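Local coordinates for toxin-like protein (Paenibacillus larvae subsp. larvae BRL-230010, PDB 5DZQ) that probably transfers the ADP-ribose group of NAD+ to a target protein, as other C3-like mono-ADP-ribosyltransferase toxins do, at residues 30-35 and 80-85; 84-89 and 163-168; 91-96 and 141-146; 193-198 and 206-211. All blocks are in the same frame, centred on the assembly; numbering follows the deposited sequence.

Interaction 1 of 4, residues 30-35 and 80-85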
loop_
_atom_site.group_PDB
_atom_site.type_symbol
_atom_site.label_atom_id
_atom_site.label_comp_id
_atom_site.label_asym_id
_atom_site.label_seq_id
_atom_site.Cartn_x
_atom_site.Cartn_y
_atom_site.Cartn_z
ATOM N N LYS B 30 17.146 -4.907 -17.440
ATOM C CA LYS B 30 17.873 -4.145 -18.450
ATOM C C LYS B 30 17.386 -4.450 -19.864
ATOM O O LYS B 30 17.290 -3.554 -20.701
ATOM C CB LYS B 30 19.374 -4.429 -18.351
ATOM C CG LYS B 30 20.037 -3.961 -17.058
ATOM C CD LYS B 30 20.520 -2.514 -17.153
ATOM C CE LYS B 30 19.525 -1.544 -16.527
ATOM N NZ LYS B 30 19.907 -0.121 -16.753
ATOM N N ALA B 31 17.092 -5.718 -20.129
ATOM C CA ALA B 31 16.645 -6.140 -21.455
ATOM C C ALA B 31 15.305 -5.509 -21.814
ATOM O O ALA B 31 15.094 -5.054 -22.942
ATOM C CB ALA B 31 16.547 -7.656 -21.521
ATOM N N TRP B 32 14.392 -5.496 -20.848
ATOM C CA TRP B 32 13.081 -4.889 -21.054
ATOM C C TRP B 32 13.225 -3.385 -21.251
ATOM O O TRP B 32 12.649 -2.813 -22.180
ATOM C CB TRP B 32 12.162 -5.199 -19.872
ATOM C CG TRP B 32 10.745 -4.699 -20.020
ATOM C CD1 TRP B 32 10.012 -4.597 -21.175
ATOM C CD2 TRP B 32 9.900 -4.240 -18.968
ATOM N NE1 TRP B 32 8.757 -4.099 -20.897
ATOM C CE2 TRP B 32 8.665 -3.875 -19.548
ATOM C CE3 TRP B 32 10.067 -4.101 -17.586
ATOM C CZ2 TRP B 32 7.606 -3.383 -18.792
ATOM C CZ3 TRP B 32 9.019 -3.613 -16.842
ATOM C CH2 TRP B 32 7.801 -3.259 -17.443
ATOM N N GLU B 33 14.013 -2.756 -20.385
ATOM C CA GLU B 33 14.229 -1.310 -20.436
ATOM C C GLU B 33 14.733 -0.850 -21.810
ATOM O O GLU B 33 14.354 0.219 -22.292
ATOM C CB GLU B 33 15.213 -0.884 -19.345
ATOM C CG GLU B 33 15.416 0.619 -19.243
ATOM C CD GLU B 33 16.608 0.993 -18.379
ATOM O OE1 GLU B 33 17.506 0.145 -18.190
ATOM O OE2 GLU B 33 16.646 2.140 -17.888
ATOM N N LYS B 34 15.576 -1.663 -22.441
ATOM C CA LYS B 34 16.113 -1.314 -23.756
ATOM C C LYS B 34 15.037 -1.354 -24.834
ATOM O O LYS B 34 15.152 -0.691 -25.864
ATOM C CB LYS B 34 17.268 -2.245 -24.137
ATOM C CG LYS B 34 18.516 -2.065 -23.285
ATOM C CD LYS B 34 19.669 -2.934 -23.782
ATOM C CE LYS B 34 20.593 -3.356 -22.638
ATOM N NZ LYS B 34 21.267 -2.200 -21.986
ATOM N N LYS B 35 13.981 -2.122 -24.590
ATOM C CA LYS B 35 12.885 -2.234 -25.547
ATOM C C LYS B 35 11.858 -1.119 -25.395
ATOM O O LYS B 35 11.025 -0.921 -26.273
ATOM C CB LYS B 35 12.185 -3.590 -25.404
ATOM C CG LYS B 35 12.951 -4.775 -25.990
ATOM C CD LYS B 35 12.033 -5.980 -26.174
ATOM C CE LYS B 35 12.693 -7.085 -26.990
ATOM N NZ LYS B 35 13.641 -7.925 -26.196
ATOM N N GLU B 80 0.856 -1.977 -23.278
ATOM C CA GLU B 80 1.735 -2.171 -24.429
ATOM C C GLU B 80 3.179 -2.308 -23.986
ATOM O O GLU B 80 3.937 -3.113 -24.532
ATOM C CB GLU B 80 1.587 -1.023 -25.418
ATOM C CG GLU B 80 0.302 -1.094 -26.227
ATOM C CD GLU B 80 0.133 -2.425 -26.954
ATOM O OE1 GLU B 80 1.114 -2.920 -27.559
ATOM O OE2 GLU B 80 -0.986 -2.985 -26.910
ATOM N N ALA B 81 3.550 -1.528 -22.983
ATOM C CA ALA B 81 4.879 -1.630 -22.398
ATOM C C ALA B 81 5.117 -3.047 -21.888
ATOM O O ALA B 81 6.144 -3.659 -22.188
ATOM C CB ALA B 81 5.050 -0.624 -21.272
ATOM N N LEU B 82 4.154 -3.577 -21.140
ATOM C CA LEU B 82 4.289 -4.924 -20.590
ATOM C C LEU B 82 4.332 -5.986 -21.685
ATOM O O LEU B 82 4.946 -7.045 -21.505
ATOM C CB LEU B 82 3.157 -5.221 -19.606
ATOM C CG LEU B 82 3.386 -4.689 -18.185
ATOM C CD1 LEU B 82 2.119 -4.774 -17.299
ATOM C CD2 LEU B 82 4.555 -5.417 -17.515
ATOM N N LYS B 83 3.680 -5.725 -22.817
ATOM C CA LYS B 83 3.696 -6.706 -23.903
ATOM C C LYS B 83 5.081 -6.833 -24.534
ATOM O O LYS B 83 5.372 -7.824 -25.198
ATOM C CB LYS B 83 2.673 -6.354 -24.985
ATOM C CG LYS B 83 1.262 -6.832 -24.698
ATOM C CD LYS B 83 0.311 -6.398 -25.806
ATOM C CE LYS B 83 -1.129 -6.748 -25.469
ATOM N NZ LYS B 83 -2.093 -6.181 -26.460
ATOM N N LYS B 84 5.931 -5.831 -24.322
ATOM C CA LYS B 84 7.300 -5.861 -24.841
ATOM C C LYS B 84 8.225 -6.674 -23.938
ATOM O O LYS B 84 9.414 -6.837 -24.238
ATOM C CB LYS B 84 7.859 -4.442 -24.995
ATOM C CG LYS B 84 7.162 -3.578 -26.042
ATOM C CD LYS B 84 7.847 -2.221 -26.141
ATOM C CE LYS B 84 7.182 -1.320 -27.171
ATOM N NZ LYS B 84 7.836 0.019 -27.226
ATOM N N SER B 85 7.686 -7.168 -22.826
ATOM C CA SER B 85 8.460 -8.016 -21.921
ATOM C C SER B 85 8.114 -9.479 -22.124
ATOM O O SER B 85 6.981 -9.808 -22.467
ATOM C CB SER B 85 8.221 -7.625 -20.459
ATOM O OG SER B 85 6.911 -7.980 -20.039
#

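Interaction 2 of 4, residues 84-89 and 163-168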
loop_
_atom_site.group_PDB
_atom_site.type_symbol
_atom_site.label_atom_id
_atom_site.label_comp_id
_atom_site.label_asym_id
_atom_site.label_seq_id
_atom_site.Cartn_x
_atom_site.Cartn_y
_atom_site.Cartn_z
ATOM N N LYS B 84 5.931 -5.831 -24.322
ATOM C CA LYS B 84 7.300 -5.861 -24.841
ATOM C C LYS B 84 8.225 -6.674 -23.938
ATOM O O LYS B 84 9.414 -6.837 -24.238
ATOM C CB LYS B 84 7.859 -4.442 -24.995
ATOM C CG LYS B 84 7.162 -3.578 -26.042
ATOM C CD LYS B 84 7.847 -2.221 -26.141
ATOM C CE LYS B 84 7.182 -1.320 -27.171
ATOM N NZ LYS B 84 7.836 0.019 -27.226
ATOM N N SER B 85 7.686 -7.168 -22.826
ATOM C CA SER B 85 8.460 -8.016 -21.921
ATOM C C SER B 85 8.114 -9.479 -22.124
ATOM O O SER B 85 6.981 -9.808 -22.467
ATOM C CB SER B 85 8.221 -7.625 -20.459
ATOM O OG SER B 85 6.911 -7.980 -20.039
ATOM N N LYS B 86 9.101 -10.351 -21.920
ATOM C CA LYS B 86 8.912 -11.800 -22.002
ATOM C C LYS B 86 9.830 -12.472 -21.001
ATOM O O LYS B 86 11.045 -12.309 -21.083
ATOM C CB LYS B 86 9.220 -12.340 -23.399
ATOM C CG LYS B 86 8.217 -12.004 -24.490
ATOM C CD LYS B 86 8.650 -12.653 -25.800
ATOM C CE LYS B 86 7.858 -12.131 -26.990
ATOM N NZ LYS B 86 8.495 -12.526 -28.286
ATOM N N LEU B 87 9.264 -13.238 -20.074
ATOM C CA LEU B 87 10.047 -13.843 -19.004
ATOM C C LEU B 87 11.030 -14.851 -19.582
ATOM O O LEU B 87 10.652 -15.674 -20.410
ATOM C CB LEU B 87 9.120 -14.510 -17.991
ATOM C CG LEU B 87 9.565 -14.599 -16.538
ATOM C CD1 LEU B 87 10.028 -13.249 -16.010
ATOM C CD2 LEU B 87 8.403 -15.118 -15.727
ATOM N N SER B 88 12.291 -14.774 -19.157
ATOM C CA SER B 88 13.350 -15.597 -19.742
ATOM C C SER B 88 13.282 -17.048 -19.275
ATOM O O SER B 88 13.711 -17.945 -19.983
ATOM C CB SER B 88 14.723 -15.010 -19.415
ATOM O OG SER B 88 14.989 -15.085 -18.026
ATOM N N GLU B 89 12.742 -17.268 -18.081
ATOM C CA GLU B 89 12.534 -18.617 -17.558
ATOM C C GLU B 89 11.368 -18.628 -16.578
ATOM O O GLU B 89 10.889 -17.576 -16.171
ATOM C CB GLU B 89 13.802 -19.144 -16.883
ATOM C CG GLU B 89 14.685 -19.981 -17.811
ATOM C CD GLU B 89 16.000 -20.390 -17.172
ATOM O OE1 GLU B 89 16.050 -20.488 -15.926
ATOM O OE2 GLU B 89 16.983 -20.607 -17.916
ATOM N N GLY B 163 8.256 -17.226 -20.918
ATOM C CA GLY B 163 7.631 -16.639 -22.090
ATOM C C GLY B 163 6.472 -15.711 -21.778
ATOM O O GLY B 163 5.993 -15.009 -22.661
ATOM N N ALA B 164 6.023 -15.703 -20.523
ATOM C CA ALA B 164 4.908 -14.842 -20.111
ATOM C C ALA B 164 5.291 -13.375 -20.181
ATOM O O ALA B 164 6.455 -13.015 -19.967
ATOM C CB ALA B 164 4.453 -15.190 -18.698
ATOM N N HIS B 165 4.316 -12.524 -20.485
ATOM C CA HIS B 165 4.526 -11.102 -20.341
ATOM C C HIS B 165 4.667 -10.839 -18.853
ATOM O O HIS B 165 3.802 -11.210 -18.049
ATOM C CB HIS B 165 3.385 -10.292 -20.968
ATOM C CG HIS B 165 3.263 -10.479 -22.449
ATOM N ND1 HIS B 165 4.357 -10.475 -23.292
ATOM C CD2 HIS B 165 2.185 -10.696 -23.238
ATOM C CE1 HIS B 165 3.955 -10.676 -24.534
ATOM N NE2 HIS B 165 2.640 -10.817 -24.529
ATOM N N ALA B 166 5.785 -10.234 -18.489
ATOM C CA ALA B 166 6.076 -9.902 -17.098
ATOM C C ALA B 166 7.373 -9.135 -17.110
ATOM O O ALA B 166 8.352 -9.596 -17.694
ATOM C CB ALA B 166 6.193 -11.162 -16.221
ATOM N N GLY B 167 7.382 -7.963 -16.489
ATOM C CA GLY B 167 8.573 -7.135 -16.484
ATOM C C GLY B 167 9.089 -6.868 -15.083
ATOM O O GLY B 167 8.306 -6.649 -14.155
ATOM N N TYR B 168 10.409 -6.910 -14.920
ATOM C CA TYR B 168 11.003 -6.550 -13.638
ATOM C C TYR B 168 11.024 -5.040 -13.467
ATOM O O TYR B 168 11.386 -4.301 -14.389
ATOM C CB TYR B 168 12.412 -7.121 -13.524
ATOM C CG TYR B 168 12.433 -8.628 -13.363
ATOM C CD1 TYR B 168 12.383 -9.469 -14.472
ATOM C CD2 TYR B 168 12.490 -9.210 -12.101
ATOM C CE1 TYR B 168 12.398 -10.860 -14.327
ATOM C CE2 TYR B 168 12.513 -10.593 -11.949
ATOM C CZ TYR B 168 12.465 -11.409 -13.059
ATOM O OH TYR B 168 12.480 -12.777 -12.895
#

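Interaction 3 of 4, residues 91-96 and 141-146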
loop_
_atom_site.group_PDB
_atom_site.type_symbol
_atom_site.label_atom_id
_atom_site.label_comp_id
_atom_site.label_asym_id
_atom_site.label_seq_id
_atom_site.Cartn_x
_atom_site.Cartn_y
_atom_site.Cartn_z
ATOM N N VAL B 91 9.522 -18.625 -13.165
ATOM C CA VAL B 91 9.929 -18.110 -11.857
ATOM C C VAL B 91 8.820 -18.240 -10.817
ATOM O O VAL B 91 7.632 -18.260 -11.157
ATOM C CB VAL B 91 10.344 -16.628 -11.933
ATOM C CG1 VAL B 91 11.486 -16.436 -12.907
ATOM C CG2 VAL B 91 9.161 -15.774 -12.331
ATOM N N GLN B 92 9.217 -18.331 -9.552
ATOM C CA GLN B 92 8.273 -18.256 -8.433
ATOM C C GLN B 92 8.271 -16.863 -7.816
ATOM O O GLN B 92 9.322 -16.334 -7.484
ATOM C CB GLN B 92 8.619 -19.280 -7.352
ATOM C CG GLN B 92 8.488 -20.720 -7.777
ATOM C CD GLN B 92 7.136 -21.318 -7.426
ATOM O OE1 GLN B 92 6.511 -20.943 -6.427
ATOM N NE2 GLN B 92 6.682 -22.258 -8.246
ATOM N N VAL B 93 7.095 -16.265 -7.656
ATOM C CA VAL B 93 7.001 -14.978 -6.982
ATOM C C VAL B 93 5.922 -15.056 -5.919
ATOM O O VAL B 93 5.210 -16.056 -5.830
ATOM C CB VAL B 93 6.702 -13.837 -7.970
ATOM C CG1 VAL B 93 7.867 -13.686 -8.947
ATOM C CG2 VAL B 93 5.404 -14.117 -8.725
ATOM N N TYR B 94 5.809 -14.012 -5.099
ATOM C CA TYR B 94 4.823 -14.025 -4.025
ATOM C C TYR B 94 4.225 -12.655 -3.740
ATOM O O TYR B 94 4.802 -11.628 -4.119
ATOM C CB TYR B 94 5.439 -14.587 -2.740
ATOM C CG TYR B 94 6.358 -13.653 -1.995
ATOM C CD1 TYR B 94 7.710 -13.573 -2.305
ATOM C CD2 TYR B 94 5.879 -12.870 -0.956
ATOM C CE1 TYR B 94 8.549 -12.716 -1.602
ATOM C CE2 TYR B 94 6.706 -12.023 -0.262
ATOM C CZ TYR B 94 8.035 -11.955 -0.588
ATOM O OH TYR B 94 8.855 -11.121 0.128
ATOM N N ARG B 95 3.081 -12.684 -3.052
ATOM C CA ARG B 95 2.284 -11.513 -2.639
ATOM C C ARG B 95 1.709 -11.751 -1.267
ATOM O O ARG B 95 1.101 -12.790 -1.048
ATOM C CB ARG B 95 1.086 -11.283 -3.569
ATOM C CG ARG B 95 1.318 -10.482 -4.799
ATOM C CD ARG B 95 -0.022 -9.952 -5.279
ATOM N NE ARG B 95 -0.669 -9.173 -4.225
ATOM C CZ ARG B 95 -0.388 -7.898 -3.960
ATOM N NH1 ARG B 95 0.526 -7.249 -4.677
ATOM N NH2 ARG B 95 -1.016 -7.270 -2.974
ATOM N N GLY B 96 1.830 -10.789 -0.359
ATOM C CA GLY B 96 1.049 -10.831 0.867
ATOM C C GLY B 96 -0.245 -10.061 0.644
ATOM O O GLY B 96 -0.294 -9.166 -0.196
ATOM N N THR B 141 4.396 -8.400 -7.826
ATOM C CA THR B 141 4.772 -9.540 -6.997
ATOM C C THR B 141 6.210 -9.386 -6.515
ATOM O O THR B 141 7.012 -8.716 -7.164
ATOM C CB THR B 141 4.627 -10.849 -7.758
ATOM O OG1 THR B 141 5.521 -10.865 -8.884
ATOM C CG2 THR B 141 3.191 -11.021 -8.263
ATOM N N SER B 142 6.525 -9.986 -5.369
ATOM C CA SER B 142 7.872 -9.898 -4.819
ATOM C C SER B 142 8.636 -11.182 -5.119
ATOM O O SER B 142 8.041 -12.236 -5.354
ATOM C CB SER B 142 7.838 -9.636 -3.310
ATOM O OG SER B 142 7.051 -8.500 -2.987
ATOM N N ILE B 143 9.957 -11.068 -5.111
ATOM C CA ILE B 143 10.863 -12.163 -5.418
ATOM C C ILE B 143 11.659 -12.514 -4.167
ATOM O O ILE B 143 12.225 -11.627 -3.533
ATOM C CB ILE B 143 11.846 -11.777 -6.545
ATOM C CG1 ILE B 143 11.089 -11.403 -7.823
ATOM C CG2 ILE B 143 12.826 -12.894 -6.813
ATOM C CD1 ILE B 143 11.689 -10.199 -8.525
ATOM N N VAL B 144 11.709 -13.789 -3.805
ATOM C CA VAL B 144 12.524 -14.184 -2.647
ATOM C C VAL B 144 14.006 -14.123 -2.984
ATOM O O VAL B 144 14.462 -14.746 -3.942
ATOM C CB VAL B 144 12.173 -15.606 -2.152
ATOM C CG1 VAL B 144 13.182 -16.073 -1.087
ATOM C CG2 VAL B 144 10.762 -15.630 -1.586
ATOM N N SER B 145 14.754 -13.352 -2.206
ATOM C CA SER B 145 16.199 -13.460 -2.225
ATOM C C SER B 145 16.610 -14.343 -1.049
ATOM O O SER B 145 16.657 -15.566 -1.168
ATOM C CB SER B 145 16.862 -12.089 -2.144
ATOM O OG SER B 145 18.247 -12.200 -2.416
ATOM N N ASN B 146 16.898 -13.730 0.091
ATOM C CA ASN B 146 17.174 -14.516 1.286
ATOM C C ASN B 146 15.965 -14.511 2.221
ATOM O O ASN B 146 15.964 -15.215 3.230
ATOM C CB ASN B 146 18.407 -13.979 2.018
ATOM C CG ASN B 146 18.214 -12.554 2.499
ATOM O OD1 ASN B 146 17.410 -11.806 1.940
ATOM N ND2 ASN B 146 18.946 -12.170 3.545
HETATM O O HOH W 1 10.168 -15.939 -5.134
HETATM O O HOH W 2 11.069 -10.509 -0.851
#

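Interaction 4 of 4, residues 193-198 and 206-211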
loop_
_atom_site.group_PDB
_atom_site.type_symbol
_atom_site.label_atom_id
_atom_site.label_comp_id
_atom_site.label_asym_id
_atom_site.label_seq_id
_atom_site.Cartn_x
_atom_site.Cartn_y
_atom_site.Cartn_z
ATOM N N LYS B 193 -3.506 -25.053 -4.875
ATOM C CA LYS B 193 -3.624 -25.582 -3.524
ATOM C C LYS B 193 -3.878 -24.450 -2.551
ATOM O O LYS B 193 -3.447 -23.321 -2.771
ATOM C CB LYS B 193 -2.356 -26.346 -3.141
ATOM C CG LYS B 193 -2.525 -27.357 -2.023
ATOM C CD LYS B 193 -1.235 -28.138 -1.822
ATOM C CE LYS B 193 -1.419 -29.321 -0.881
ATOM N NZ LYS B 193 -0.157 -30.119 -0.752
ATOM N N MET B 194 -4.577 -24.748 -1.470
ATOM C CA MET B 194 -4.894 -23.734 -0.477
ATOM C C MET B 194 -4.882 -24.359 0.912
ATOM O O MET B 194 -5.537 -25.377 1.133
ATOM C CB MET B 194 -6.258 -23.115 -0.796
ATOM C CG MET B 194 -6.512 -21.775 -0.185
ATOM S SD MET B 194 -7.947 -20.992 -0.972
ATOM C CE MET B 194 -8.204 -19.629 0.153
ATOM N N TYR B 195 -4.126 -23.782 1.843
ATOM C CA TYR B 195 -4.055 -24.358 3.185
ATOM C C TYR B 195 -3.617 -23.364 4.234
ATOM O O TYR B 195 -3.174 -22.256 3.926
ATOM C CB TYR B 195 -3.108 -25.577 3.220
ATOM C CG TYR B 195 -1.705 -25.317 2.689
ATOM C CD1 TYR B 195 -1.434 -25.420 1.327
ATOM C CD2 TYR B 195 -0.658 -24.995 3.540
ATOM C CE1 TYR B 195 -0.164 -25.202 0.831
ATOM C CE2 TYR B 195 0.626 -24.769 3.052
ATOM C CZ TYR B 195 0.861 -24.879 1.695
ATOM O OH TYR B 195 2.117 -24.651 1.188
ATOM N N ILE B 196 -3.752 -23.781 5.485
ATOM C CA ILE B 196 -3.376 -22.969 6.625
ATOM C C ILE B 196 -1.987 -23.332 7.121
ATOM O O ILE B 196 -1.723 -24.480 7.455
ATOM C CB ILE B 196 -4.370 -23.153 7.784
ATOM C CG1 ILE B 196 -5.790 -22.787 7.340
ATOM C CG2 ILE B 196 -3.928 -22.344 9.005
ATOM C CD1 ILE B 196 -6.860 -23.323 8.273
ATOM N N ILE B 197 -1.102 -22.349 7.188
ATOM C CA ILE B 197 0.206 -22.565 7.783
ATOM C C ILE B 197 0.158 -22.145 9.249
ATOM O O ILE B 197 -0.151 -20.994 9.574
ATOM C CB ILE B 197 1.308 -21.784 7.050
ATOM C CG1 ILE B 197 1.352 -22.190 5.578
ATOM C CG2 ILE B 197 2.660 -22.038 7.680
ATOM C CD1 ILE B 197 2.379 -21.413 4.770
ATOM N N VAL B 198 0.444 -23.093 10.129
ATOM C CA VAL B 198 0.414 -22.849 11.570
ATOM C C VAL B 198 1.796 -22.453 12.057
ATOM O O VAL B 198 2.703 -23.278 12.043
ATOM C CB VAL B 198 -0.065 -24.105 12.326
ATOM C CG1 VAL B 198 -0.142 -23.829 13.824
ATOM C CG2 VAL B 198 -1.406 -24.542 11.787
ATOM N N LYS B 206 -2.416 -19.767 3.093
ATOM C CA LYS B 206 -1.461 -19.954 2.008
ATOM C C LYS B 206 -2.190 -20.304 0.720
ATOM O O LYS B 206 -3.016 -21.212 0.694
ATOM C CB LYS B 206 -0.444 -21.050 2.369
ATOM C CG LYS B 206 0.590 -21.390 1.275
ATOM C CD LYS B 206 1.389 -20.161 0.846
ATOM C CE LYS B 206 2.873 -20.457 0.714
ATOM N NZ LYS B 206 3.217 -21.416 -0.364
ATOM N N ILE B 207 -1.905 -19.556 -0.340
ATOM C CA ILE B 207 -2.463 -19.833 -1.657
ATOM C C ILE B 207 -1.336 -20.139 -2.629
ATOM O O ILE B 207 -0.417 -19.347 -2.780
ATOM C CB ILE B 207 -3.304 -18.645 -2.197
ATOM C CG1 ILE B 207 -4.464 -18.351 -1.242
ATOM C CG2 ILE B 207 -3.817 -18.963 -3.619
ATOM C CD1 ILE B 207 -5.179 -17.032 -1.506
ATOM N N GLU B 208 -1.397 -21.293 -3.280
ATOM C CA GLU B 208 -0.413 -21.635 -4.296
ATOM C C GLU B 208 -1.093 -21.653 -5.666
ATOM O O GLU B 208 -2.088 -22.356 -5.863
ATOM C CB GLU B 208 0.249 -22.980 -3.969
ATOM C CG GLU B 208 0.892 -22.956 -2.582
ATOM C CD GLU B 208 1.687 -24.209 -2.268
ATOM O OE1 GLU B 208 1.460 -25.240 -2.931
ATOM O OE2 GLU B 208 2.537 -24.152 -1.353
ATOM N N ALA B 209 -0.567 -20.868 -6.606
ATOM C CA ALA B 209 -1.247 -20.669 -7.883
ATOM C C ALA B 209 -0.290 -20.679 -9.069
ATOM O O ALA B 209 0.913 -20.446 -8.920
ATOM C CB ALA B 209 -2.034 -19.363 -7.863
ATOM N N THR B 210 -0.838 -20.951 -10.246
ATOM C CA THR B 210 -0.061 -20.940 -11.481
ATOM C C THR B 210 -0.663 -19.965 -12.487
ATOM O O THR B 210 -1.840 -20.051 -12.801
ATOM C CB THR B 210 0.006 -22.338 -12.112
ATOM O OG1 THR B 210 0.615 -23.244 -11.185
ATOM C CG2 THR B 210 0.832 -22.304 -13.387
ATOM N N VAL B 211 0.149 -19.028 -12.970
ATOM C CA VAL B 211 -0.301 -18.050 -13.948
ATOM C C VAL B 211 -0.592 -18.749 -15.274
ATOM O O VAL B 211 0.171 -19.612 -15.706
ATOM C CB VAL B 211 0.749 -16.931 -14.158
ATOM C CG1 VAL B 211 0.394 -16.058 -15.354
ATOM C CG2 VAL B 211 0.878 -16.066 -12.886
#

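Interaction 1 of 4, residues 30-35 and 80-85
With its CG turned opposite the backbone N (chi1 -176°), W32 swings its indole off helix 29-35 and across to the end of helix 69-83, where A81, L82 and S85 receive it. NE1 donates to A81 O at 2.9 Å, with an N-H...O angle of 155°. The acceptor lies in the indole plane, whereas NE1 stands above the carbonyl plane of A81. That oxygen is gripped twice, since K84 N, three residues on, reaches it from the opposite face as the helix ends. The bond helps set the ring's rotation, and S85 CB sits over one face, 3.6 Å from the centroid of the five-membered ring. S85 is small enough for this, and its OG, at chi1 70°, turns back to bond L82 O. CD2 of L82 meets W32 CZ2 obliquely at 3.9 Å. Tryptophan suits the place because one flat group supplies both the donor and a broad apolar surface, which V44 of helix 38-49 also covers. Beside the indole two lysines each lay aliphatic carbons against the other's carbonyl oxygen: K35 CD lies 3.4 Å from K84 O, and K84 CD approaches K35 O. The extended K84 chain carries NZ to a salt bridge with E40, leaving a weak bond to K35 O. The contact packs helix 29-35 against the C-terminal end of helix 69-83 and the loop after it, within the N-terminal helical part of this C3-like ADP-ribosyltransferase.

Interaction 2 of 4, residues 84-89 and 163-168
The linker from helix 69-83 to strand 91-97 is pinned, through S85 and L87, to the turn that leads into strand 167-170; this is a loop-to-loop junction of the ADP-ribosyltransferase fold, held largely by backbone bonds. L87 takes part with both main-chain groups: its N donates to A164 O at 2.8 Å, in the carbonyl plane, and its O accepts from G163 N at 2.9 Å. A164 O is also approached by the CA hydrogen of K86. G163 has a positive phi, where a CB would be jammed against the preceding carbonyl oxygen, so glycine is the natural residue for this turn. Two residues before L87, S85 meets A166 N with its OG, but weakly; that hydroxyl is used chiefly as a donor to L82 O. S85 lies against the backbone of A166, whose methyl instead packs on L181 and L183 of strand 179-183. Apolar contact comes from L87, whose CD1 reaches CE1 of Y168 at 3.8 Å, the two side chains crossing at about a right angle and the methyl lying obliquely to the ring. The side chain of K86, by contrast, extends away from the junction. H165 closes the other end. Chi1 of -63° places its CG beside the backbone N, and ND1 donates to S85 O at 2.8 Å, nearly along the C=O axis and almost straight (N-H...O 171°), with the oxygen in the imidazole plane.

Interaction 3 of 4, residues 91-96 and 141-146
Two backbone hydrogen bonds join Y94 and S142 as a single antiparallel hydrogen-bonded pair: S142 N to Y94 O at 2.7 Å, and Y94 N to S142 O at 2.9 Å. Ring contacts follow from the torsion of Y94 (chi1 76°), which folds the phenol back over its partner. CB of S142 lies over one ring face, 3.8 Å from the centroid, a CH-pi contact that a slim serine permits, while V144 CG2 meets CE1 obliquely at 3.7 Å. V93 and T141, both beta-branched, cross at about a right angle with tight packing: V93 CG2 is 3.5 Å from T141 CB, closer than usual for two carbons, and also meets OG1. T141 OG1 bonds L181 O, which satisfies the buried hydroxyl. Two waters extend the polar links, one between Q92 O and V144 N, the other between I143 O and Y94 OH, which also bonds F149 N. S140, T141 and S142 probably form the Ser-Thr-Ser motif of this family, and R95 probably corresponds to the conserved arginine of the NAD+ site; D97 holds its guanidinium. The contact bridges two sheets: strand 91-97 pairs along its length with strand 154-160, and strand 139-142 with strand 179-183.

Interaction 4 of 4, residues 193-198 and 206-211
Y195, K206 and E208 make the close-knit part of this contact, on one face of the paired strands. The chi1 of 54° lays the Y195 ring alongside K206, whose CG comes over its face at 3.5 Å from CZ. From there Y195 OH donates to E208 OE2 at 2.6 Å, meeting it from above the carboxylate plane; ring and carboxylate are turned 79° to each other. K206, bent along its chain, brings NZ to the anti lone pair of the same oxygen at 3.0 Å. Two donors thus hold OE2, which would be expected to stabilise the carboxylate's negative charge. I197 CD1 covers K206 CB at 3.7 Å. K193 is looser: its extended chain runs out to solvent, and its NZ stays 5.6 Å from E208 OE1. The opposite face is buried and apolar, with M194 CG beside I207 CG1 at 4.1 Å. Flexible, unbranched methionine suits this place, where it also packs on L124 and Y128 of helix 118-128. Paired backbone bonds at K193 with E208 and Y195 with K206 flank the non-hydrogen-bonded pair M194 and I207. This is the alternation of antiparallel strands, here in the hairpin 187-198/203-211, part of the mixed sheet of the ADP-ribosyltransferase fold.

Overall arrangement
From the N terminus, interaction 1 comes first: it closes a largely helical loop by bringing 80-85 back to the first modelled helix. Interaction 2 starts where that contact ends, sharing K84 and S85, and closes a longer loop at 163-168; W32 also packs on G167, so the two join physically. Nested inside this second loop is interaction 3, which ties the edge strand of the mixed sheet to the three-stranded sheet, and Y168 touches V91 and I143 to link it with interaction 2. Interaction 4 follows in series, closing a short hairpin within the mixed sheet, its centre about 30 Å from that of interaction 1. Together they run from the helical end through both sheets.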